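Local coordinates for ricin B-related lectin (Polyporus squamosus, PDB 5MUA), which binds galactose through a ricin-type beta-trefoil and carries a papain-like, calcium-binding protease part that takes up the inhibitor E-64, at residues A29-I37 with T82-T90; S175-T183 with F227-L235. All coordinates share one frame; numbering follows the deposited sequence. Where two conformers were deposited one is given.

From the N terminus the chain first builds the ricin-type beta-trefoil lectin region. There contact 1 closes a loop of 44 residues, rich in strand and without helix, and ties the segment ahead of strand 35-39 to strand 82-87 beside the galactose. The chain then passes through helix 153-162 before contact 2 opens. Residues 175-183 and 227-235 close a second loop of 43 residues, largely helix, next to two calcium ions; this ties strand 178-180, itself paired with strand 144-152, to strand 233-243 in the papain-like part. The two loops follow in series, neither nesting nor crossing, with contact centres about 24 Å apart.

Contact 1. Residues A29-I37 with T82-T90; sequences ANKSPDVII and TAIIGYRPT. With GAL (beta-D-galactopyranose), chain J.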
loop_
_atom_site.group_PDB
_atom_site.type_symbol
_atom_site.label_atom_id
_atom_site.label_comp_id
_atom_site.label_asym_id
_atom_site.label_seq_id
_atom_site.Cartn_x
_atom_site.Cartn_y
_atom_site.Cartn_z
ATOM N N ALA B 29 11.344 -4.548 36.362
ATOM C CA ALA B 29 10.239 -5.197 37.071
ATOM C C ALA B 29 9.646 -4.287 38.110
ATOM O O ALA B 29 8.464 -4.387 38.412
ATOM C CB ALA B 29 10.683 -6.477 37.818
ATOM N N ASN B 30 10.500 -3.574 38.806
ATOM C CA ASN B 30 10.035 -2.861 39.996
ATOM C C ASN B 30 10.034 -1.349 39.823
ATOM O O ASN B 30 9.864 -0.656 40.798
ATOM C CB ASN B 30 11.004 -3.209 41.136
ATOM C CG ASN B 30 11.168 -4.690 41.286
ATOM O OD1 ASN B 30 10.173 -5.422 41.441
ATOM N ND2 ASN B 30 12.387 -5.160 41.169
ATOM N N LYS B 31 10.278 -0.834 38.626
ATOM C CA LYS B 31 10.398 0.630 38.378
ATOM C C LYS B 31 9.599 0.921 37.054
ATOM O O LYS B 31 9.918 0.381 36.014
ATOM C CB LYS B 31 11.896 0.957 38.206
ATOM C CG LYS B 31 12.250 2.146 37.361
ATOM C CD LYS B 31 12.427 3.335 38.239
ATOM C CE LYS B 31 12.964 4.550 37.533
ATOM N NZ LYS B 31 12.249 4.866 36.310
ATOM N N SER B 32 8.617 1.797 37.095
ATOM C CA SER B 32 7.918 2.217 35.888
ATOM C C SER B 32 8.787 3.250 35.141
ATOM O O SER B 32 9.608 3.898 35.774
ATOM C CB SER B 32 6.537 2.754 36.289
ATOM O OG SER B 32 5.650 1.680 36.660
ATOM N N PRO B 33 8.630 3.398 33.800
ATOM C CA PRO B 33 9.319 4.465 33.079
ATOM C C PRO B 33 8.819 5.849 33.540
ATOM O O PRO B 33 7.615 6.065 33.747
ATOM C CB PRO B 33 8.939 4.258 31.599
ATOM C CG PRO B 33 7.644 3.513 31.654
ATOM C CD PRO B 33 7.662 2.686 32.934
ATOM N N ASP B 34 9.764 6.727 33.779
ATOM C CA ASP B 34 9.429 8.094 34.193
ATOM C C ASP B 34 9.001 8.923 33.008
ATOM O O ASP B 34 9.562 8.830 31.901
ATOM C CB ASP B 34 10.619 8.767 34.848
ATOM C CG ASP B 34 11.097 8.023 36.103
ATOM O OD1 ASP B 34 10.249 7.668 36.931
ATOM O OD2 ASP B 34 12.291 7.753 36.208
ATOM N N VAL B 35 8.057 9.830 33.234
ATOM C CA VAL B 35 7.889 10.944 32.337
ATOM C C VAL B 35 9.088 11.832 32.613
ATOM O O VAL B 35 9.381 12.151 33.795
ATOM C CB VAL B 35 6.547 11.713 32.555
ATOM C CG1 VAL B 35 6.492 12.984 31.735
ATOM C CG2 VAL B 35 5.369 10.844 32.178
ATOM N N ILE B 36 9.767 12.296 31.571
ATOM C CA ILE B 36 11.047 13.007 31.681
ATOM C C ILE B 36 11.008 14.249 30.790
ATOM O O ILE B 36 10.109 14.433 29.926
ATOM C CB ILE B 36 12.282 12.139 31.324
ATOM C CG1 ILE B 36 12.204 11.613 29.828
ATOM C CG2 ILE B 36 12.390 10.922 32.255
ATOM C CD1 ILE B 36 13.464 10.908 29.275
ATOM N N ILE B 37 11.938 15.153 31.053
ATOM C CA ILE B 37 12.168 16.287 30.182
ATOM C C ILE B 37 13.015 15.825 28.993
ATOM O O ILE B 37 13.833 14.929 29.131
ATOM C CB ILE B 37 12.892 17.466 30.903
ATOM C CG1 ILE B 37 14.317 17.071 31.393
ATOM C CG2 ILE B 37 11.988 17.999 31.995
ATOM C CD1 ILE B 37 15.122 18.180 32.136
ATOM N N THR B 82 5.741 13.534 44.157
ATOM C CA THR B 82 5.366 12.226 43.665
ATOM C C THR B 82 5.673 12.077 42.170
ATOM O O THR B 82 5.361 12.962 41.397
ATOM C CB THR B 82 3.857 12.038 43.841
ATOM O OG1 THR B 82 3.545 12.107 45.253
ATOM C CG2 THR B 82 3.390 10.703 43.291
ATOM N N ALA B 83 6.267 10.949 41.804
ATOM C CA ALA B 83 6.734 10.728 40.421
ATOM C C ALA B 83 5.535 10.688 39.502
ATOM O O ALA B 83 4.483 10.099 39.846
ATOM C CB ALA B 83 7.471 9.395 40.302
ATOM N N ILE B 84 5.761 11.204 38.308
ATOM C CA ILE B 84 4.821 11.088 37.186
ATOM C C ILE B 84 5.473 10.030 36.264
ATOM O O ILE B 84 6.595 10.214 35.844
ATOM C CB ILE B 84 4.635 12.397 36.380
ATOM C CG1 ILE B 84 4.152 13.568 37.243
ATOM C CG2 ILE B 84 3.696 12.155 35.189
ATOM C CD1 ILE B 84 2.780 13.398 37.835
ATOM N N ILE B 85 4.746 8.959 35.957
ATOM C CA ILE B 85 5.280 7.799 35.261
ATOM C C ILE B 85 4.380 7.477 34.074
ATOM O O ILE B 85 3.274 8.033 33.935
ATOM C CB ILE B 85 5.368 6.590 36.234
ATOM C CG1 ILE B 85 3.986 6.156 36.745
ATOM C CG2 ILE B 85 6.301 6.923 37.402
ATOM C CD1 ILE B 85 3.940 4.941 37.660
ATOM N N GLY B 86 4.820 6.507 33.271
ATOM C CA GLY B 86 3.993 5.878 32.278
ATOM C C GLY B 86 3.562 4.500 32.775
ATOM O O GLY B 86 4.383 3.756 33.278
ATOM N N TYR B 87 2.273 4.206 32.763
ATOM C CA TYR B 87 1.771 2.956 33.346
ATOM C C TYR B 87 0.724 2.379 32.367
ATOM O O TYR B 87 0.098 3.117 31.598
ATOM C CB TYR B 87 1.147 3.248 34.688
ATOM C CG TYR B 87 1.100 2.107 35.658
ATOM C CD1 TYR B 87 2.253 1.678 36.350
ATOM C CD2 TYR B 87 -0.080 1.459 35.924
ATOM C CE1 TYR B 87 2.219 0.617 37.225
ATOM C CE2 TYR B 87 -0.111 0.389 36.805
ATOM C CZ TYR B 87 1.050 0.012 37.473
ATOM O OH TYR B 87 0.997 -1.012 38.380
ATOM N N ARG B 88 0.496 1.089 32.471
ATOM C CA ARG B 88 -0.590 0.441 31.741
ATOM C C ARG B 88 -1.915 1.067 32.121
ATOM O O ARG B 88 -2.081 1.568 33.262
ATOM C CB ARG B 88 -0.616 -1.058 32.030
ATOM C CG ARG B 88 -1.051 -1.392 33.448
ATOM C CD ARG B 88 -0.932 -2.892 33.805
ATOM N NE ARG B 88 -1.331 -3.076 35.192
ATOM C CZ ARG B 88 -2.576 -3.055 35.669
ATOM N NH1 ARG B 88 -3.631 -2.939 34.878
ATOM N NH2 ARG B 88 -2.776 -3.193 36.981
ATOM N N PRO B 89 -2.871 1.039 31.210
ATOM C CA PRO B 89 -4.140 1.633 31.529
ATOM C C PRO B 89 -4.873 0.952 32.668
ATOM O O PRO B 89 -5.036 -0.288 32.670
ATOM C CB PRO B 89 -4.966 1.459 30.232
ATOM C CG PRO B 89 -4.270 0.403 29.430
ATOM C CD PRO B 89 -2.804 0.579 29.789
ATOM N N THR B 90 -5.367 1.737 33.632
ATOM C CA THR B 90 -6.123 1.159 34.741
ATOM C C THR B 90 -7.570 1.655 34.811
ATOM O O THR B 90 -8.337 1.141 35.619
ATOM C CB THR B 90 -5.430 1.512 36.073
ATOM O OG1 THR B 90 -5.451 2.920 36.206
ATOM C CG2 THR B 90 -4.007 0.934 36.136
HETATM C C1 GAL J . -0.369 1.973 41.882
HETATM C C2 GAL J . -1.323 2.711 40.944
HETATM C C3 GAL J . -0.864 2.759 39.500
HETATM C C4 GAL J . 0.599 3.225 39.461
HETATM C C5 GAL J . 1.466 2.388 40.440
HETATM C C6 GAL J . 2.895 2.875 40.562
HETATM O O1 GAL J . -0.823 2.258 43.174
HETATM O O2 GAL J . -2.595 2.042 40.987
HETATM O O3 GAL J . -1.790 3.622 38.791
HETATM O O4 GAL J . 0.587 4.623 39.850
HETATM O O5 GAL J . 0.933 2.444 41.774
HETATM O O6 GAL J . 3.607 1.962 41.380
HETATM O O HOH W 1 4.946 0.519 34.396
HETATM O O HOH W 2 8.817 10.623 37.346
#
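S32 and Y87 meet at the ring edge: S32 OG lies in the plane of the tyrosine ring, 3.4 Å from Y87 CD1, while the C3-C4-C5 side of the galactose stacks over one ring face. GAL C4 sits above the ring centre, Y87 CE2 comes to 3.7 Å from GAL C3, and the C1-C2-O5 side of the sugar tilts away. The Y87 ring reaches this place with CG opposite the backbone N (chi1 -155°). I85 approaches the sugar with the far end of its chain; its CD1 touches both S32 CB and GAL C6, 3.7 Å from each, so serine and galactose share one methyl. Water 1 joins S32 OG and, weakly, G86 O.

Behind the sugar the backbones run through a single bridge between D34 and I85. G86 N donates to P33 O at 2.9 Å, and V35 N to I84 O at 3.0 Å. P33 lays CG and CD against G86 O. V35 and I84 stand side by side, pointing the same way, with V35 CG2 3.7 Å from I84 CG2; both also touch V130. D34 turns the other way, its OD2 gripped by K31 NZ from above the carboxylate plane at 2.9 Å in a salt bridge, and the same NZ reaches S32 O, which ties the turn to itself.

D72, G75, H76 and N94 complete the sugar site with hydrogen bonds. An aromatic ring stacked on the apolar face of galactose, beside an aspartate and an asparagine that bind its hydroxyls, is characteristic of the carbohydrate sites of ricin-type beta-trefoil lectins.

Contact 2. Residues S175-T183 with F227-L235; sequences SDGLYLVLT and FKANGFALL. With CA (calcium ion), chain E; CA (calcium ion), chain D; E64 (N-[N-[1-hydroxycarboxyethyl-carbonyl]leucylamino-butyl]-guanidine), chain F.
The Y179 ring has L235 CD1 over one face, offset toward the rim, and the backbone of L234 and L235 at its edge, with Y179 CD1 3.7 Å from L235 N. A233 CB approaches the same ring obliquely. At the far end Y179 OH accepts a hydrogen bond from D176 N, which ties the ring to the calcium loop. The F232 ring has N230 O and F227 CD1 at its edge.

With CG between the backbone N and carbonyl carbon (chi1 67°), F232 brings its CD2 obliquely to 4.0 Å from L180 CB. L180 and L234 lie side by side, their CD2 methyls 3.7 Å apart, while F227 and L180 cross at about a right angle. The parallel strands are joined by hydrogen bonds from A233 N to L178 O, from L180 N to A233 O (2.7 Å), and from L235 N to L180 O (3.1 Å, nearly straight at 178°).

D176 OD2 packs on A233 CB at 3.2 Å. OD1 bridges both calcium ions, 2.3 Å from the chain E ion, and OD2 joins it on the chain D ion. S175 O and E64 O4 also bind the chain E ion; E204, D207, D209 and D210 of the second subunit supply further ligands. E64 is hydrogen-bonded to W201, C208 and H248 of that subunit, placing the calcium pair beside its inhibitor pocket.

Within the papain-like part, L182 and L234 pack on V219 and W222 of helix 208-226. Strand 178-180 lies between strands 233-243 and 144-152, parallel to the former and antiparallel to the latter.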
loop_
_atom_site.group_PDB
_atom_site.type_symbol
_atom_site.label_atom_id
_atom_site.label_comp_id
_atom_site.label_asym_id
_atom_site.label_seq_id
_atom_site.Cartn_x
_atom_site.Cartn_y
_atom_site.Cartn_z
ATOM N N SER B 175 -10.194 7.522 5.337
ATOM C CA SER B 175 -9.936 6.263 5.985
ATOM C C SER B 175 -10.113 6.216 7.510
ATOM O O SER B 175 -10.583 5.234 8.029
ATOM C CB SER B 175 -8.521 5.791 5.631
ATOM O OG SER B 175 -8.400 5.750 4.228
ATOM N N ASP B 176 -9.683 7.278 8.188
ATOM C CA ASP B 176 -9.569 7.332 9.632
ATOM C C ASP B 176 -10.099 8.657 10.155
ATOM O O ASP B 176 -10.446 9.529 9.394
ATOM C CB ASP B 176 -8.131 7.108 10.052
ATOM C CG ASP B 176 -7.622 5.695 9.632
ATOM O OD1 ASP B 176 -8.191 4.699 10.123
ATOM O OD2 ASP B 176 -6.677 5.620 8.828
ATOM N N GLY B 177 -10.206 8.732 11.459
ATOM C CA GLY B 177 -10.751 9.915 12.129
ATOM C C GLY B 177 -9.762 10.945 12.642
ATOM O O GLY B 177 -10.100 12.128 12.699
ATOM N N LEU B 178 -8.597 10.503 13.115
ATOM C CA LEU B 178 -7.633 11.371 13.750
ATOM C C LEU B 178 -6.295 11.028 13.172
ATOM O O LEU B 178 -5.899 9.856 13.173
ATOM C CB LEU B 178 -7.590 11.122 15.261
ATOM C CG LEU B 178 -6.592 12.021 16.021
ATOM C CD1 LEU B 178 -6.981 13.503 15.918
ATOM C CD2 LEU B 178 -6.424 11.562 17.493
ATOM N N TYR B 179 -5.646 12.035 12.617
ATOM C CA TYR B 179 -4.355 11.826 11.959
ATOM C C TYR B 179 -3.191 12.518 12.673
ATOM O O TYR B 179 -3.281 13.714 12.973
ATOM C CB TYR B 179 -4.421 12.370 10.542
ATOM C CG TYR B 179 -5.282 11.568 9.648
ATOM C CD1 TYR B 179 -4.797 10.464 9.021
ATOM C CD2 TYR B 179 -6.676 11.851 9.530
ATOM C CE1 TYR B 179 -5.604 9.680 8.197
ATOM C CE2 TYR B 179 -7.475 11.113 8.658
ATOM C CZ TYR B 179 -6.920 10.012 8.002
ATOM O OH TYR B 179 -7.697 9.249 7.183
ATOM N N LEU B 180 -2.072 11.816 12.802
ATOM C CA LEU B 180 -0.764 12.437 13.099
ATOM C C LEU B 180 -0.176 12.995 11.818
ATOM O O LEU B 180 -0.153 12.332 10.770
ATOM C CB LEU B 180 0.227 11.492 13.735
ATOM C CG LEU B 180 1.664 12.013 13.970
ATOM C CD1 LEU B 180 1.540 13.166 14.992
ATOM C CD2 LEU B 180 2.505 10.871 14.554
ATOM N N VAL B 181 0.267 14.224 11.898
ATOM C CA VAL B 181 0.932 14.882 10.769
ATOM C C VAL B 181 2.420 14.653 11.007
ATOM O O VAL B 181 2.998 15.086 12.010
ATOM C CB VAL B 181 0.614 16.406 10.719
ATOM C CG1 VAL B 181 1.468 17.137 9.687
ATOM C CG2 VAL B 181 -0.859 16.667 10.470
ATOM N N LEU B 182 3.072 13.979 10.048
ATOM C CA LEU B 182 4.478 13.672 10.158
ATOM C C LEU B 182 5.346 14.831 9.745
ATOM O O LEU B 182 4.931 15.656 8.939
ATOM C CB LEU B 182 4.824 12.501 9.210
ATOM C CG LEU B 182 4.045 11.244 9.621
ATOM C CD1 LEU B 182 4.265 10.232 8.513
ATOM C CD2 LEU B 182 4.484 10.672 10.972
ATOM N N THR B 183 6.588 14.800 10.208
ATOM C CA THR B 183 7.600 15.736 9.736
ATOM C C THR B 183 8.228 15.224 8.457
ATOM O O THR B 183 8.154 14.031 8.101
ATOM C CB THR B 183 8.752 15.905 10.746
ATOM O OG1 THR B 183 9.436 14.671 10.931
ATOM C CG2 THR B 183 8.226 16.421 12.153
ATOM N N PHE B 227 4.188 2.773 16.881
ATOM C CA PHE B 227 3.279 3.352 17.876
ATOM C C PHE B 227 2.461 2.278 18.554
ATOM O O PHE B 227 1.726 1.542 17.894
ATOM C CB PHE B 227 2.390 4.403 17.277
ATOM C CG PHE B 227 3.162 5.567 16.713
ATOM C CD1 PHE B 227 3.669 6.534 17.533
ATOM C CD2 PHE B 227 3.385 5.703 15.378
ATOM C CE1 PHE B 227 4.357 7.611 17.011
ATOM C CE2 PHE B 227 4.108 6.775 14.842
ATOM C CZ PHE B 227 4.597 7.712 15.677
ATOM N N LYS B 228 2.636 2.151 19.854
ATOM C CA LYS B 228 1.878 1.141 20.641
ATOM C C LYS B 228 0.502 1.614 21.044
ATOM O O LYS B 228 -0.401 0.825 21.371
ATOM C CB LYS B 228 2.696 0.616 21.808
ATOM C CG LYS B 228 3.962 -0.139 21.364
ATOM C CD LYS B 228 5.044 -0.267 22.440
ATOM C CE LYS B 228 4.560 -0.929 23.749
ATOM N NZ LYS B 228 4.464 -2.420 23.733
ATOM N N ALA B 229 0.285 2.919 21.007
ATOM C CA ALA B 229 -1.093 3.458 21.216
ATOM C C ALA B 229 -1.926 3.158 19.981
ATOM O O ALA B 229 -1.375 2.967 18.904
ATOM C CB ALA B 229 -1.011 4.984 21.447
ATOM N N ASN B 230 -3.218 3.058 20.148
ATOM C CA ASN B 230 -4.150 3.063 19.048
ATOM C C ASN B 230 -4.946 4.390 18.977
ATOM O O ASN B 230 -4.620 5.348 19.711
ATOM C CB ASN B 230 -5.031 1.840 19.254
ATOM C CG ASN B 230 -5.950 2.004 20.378
ATOM O OD1 ASN B 230 -5.922 3.036 21.075
ATOM N ND2 ASN B 230 -6.873 1.023 20.555
ATOM N N GLY B 231 -5.928 4.471 18.089
ATOM C CA GLY B 231 -6.842 5.569 18.069
ATOM C C GLY B 231 -6.425 6.768 17.255
ATOM O O GLY B 231 -7.040 7.823 17.364
ATOM N N PHE B 232 -5.414 6.590 16.397
ATOM C CA PHE B 232 -5.071 7.583 15.379
ATOM C C PHE B 232 -4.355 6.846 14.228
ATOM O O PHE B 232 -3.936 5.679 14.376
ATOM C CB PHE B 232 -4.091 8.631 15.918
ATOM C CG PHE B 232 -2.725 8.091 16.247
ATOM C CD1 PHE B 232 -2.483 7.307 17.398
ATOM C CD2 PHE B 232 -1.634 8.416 15.474
ATOM C CE1 PHE B 232 -1.186 6.821 17.670
ATOM C CE2 PHE B 232 -0.359 7.945 15.791
ATOM C CZ PHE B 232 -0.141 7.140 16.872
ATOM N N ALA B 233 -4.194 7.585 13.122
ATOM C CA ALA B 233 -3.497 7.087 11.955
ATOM C C ALA B 233 -2.494 8.096 11.552
ATOM O O ALA B 233 -2.481 9.218 12.049
ATOM C CB ALA B 233 -4.489 6.854 10.805
ATOM N N LEU B 234 -1.620 7.682 10.653
ATOM C CA LEU B 234 -0.636 8.575 10.055
ATOM C C LEU B 234 -1.142 9.095 8.727
ATOM O O LEU B 234 -1.566 8.297 7.854
ATOM C CB LEU B 234 0.698 7.832 9.852
ATOM C CG LEU B 234 1.389 7.177 11.065
ATOM C CD1 LEU B 234 2.745 6.666 10.680
ATOM C CD2 LEU B 234 1.495 8.056 12.303
ATOM N N LEU B 235 -1.106 10.410 8.527
ATOM C CA LEU B 235 -1.529 10.996 7.255
ATOM C C LEU B 235 -0.548 10.701 6.152
ATOM O O LEU B 235 0.583 11.081 6.236
ATOM C CB LEU B 235 -1.707 12.523 7.343
ATOM C CG LEU B 235 -2.215 13.185 6.037
ATOM C CD1 LEU B 235 -3.533 12.601 5.528
ATOM C CD2 LEU B 235 -2.298 14.669 6.204
HETATM CA CA CA E . -10.000 3.407 9.447
HETATM CA CA CA D . -6.162 3.225 9.323
HETATM C C1 E64 F . -12.400 -2.103 9.947
HETATM O O1 E64 F . -13.209 -3.056 9.931
HETATM O O2 E64 F . -11.314 -2.130 10.530
HETATM C C2 E64 F . -12.725 -0.915 9.071
HETATM C C3 E64 F . -12.502 0.351 9.915
HETATM O O3 E64 F . -13.600 0.264 10.893
HETATM C C4 E64 F . -12.697 1.588 9.113
HETATM O O4 E64 F . -11.811 2.375 8.858
HETATM N N1 E64 F . -13.912 1.834 8.737
HETATM C C6 E64 F . -14.464 2.966 8.024
HETATM C C7 E64 F . -14.463 2.970 6.494
HETATM C C8 E64 F . -13.394 2.158 5.776
HETATM C C9 E64 F . -12.242 3.173 5.660
HETATM C C10 E64 F . -14.013 1.805 4.423
HETATM C C11 E64 F . -15.493 3.903 8.691
HETATM O O5 E64 F . -16.486 3.274 9.062
HETATM N N2 E64 F . -15.367 5.262 8.812
HETATM C C12 E64 F . -14.192 6.127 8.627
HETATM C C13 E64 F . -13.841 6.546 7.208
HETATM C C14 E64 F . -14.529 7.810 6.849
HETATM C C15 E64 F . -15.944 7.569 6.440
HETATM N N3 E64 F . -16.198 8.414 5.327
HETATM C C16 E64 F . -16.482 9.683 5.540
HETATM N N4 E64 F . -16.406 10.570 4.568
HETATM N N5 E64 F . -16.762 10.049 6.775
HETATM O O HOH W 3 -4.128 4.140 8.555
HETATM O O HOH W 4 -11.433 4.477 11.067
#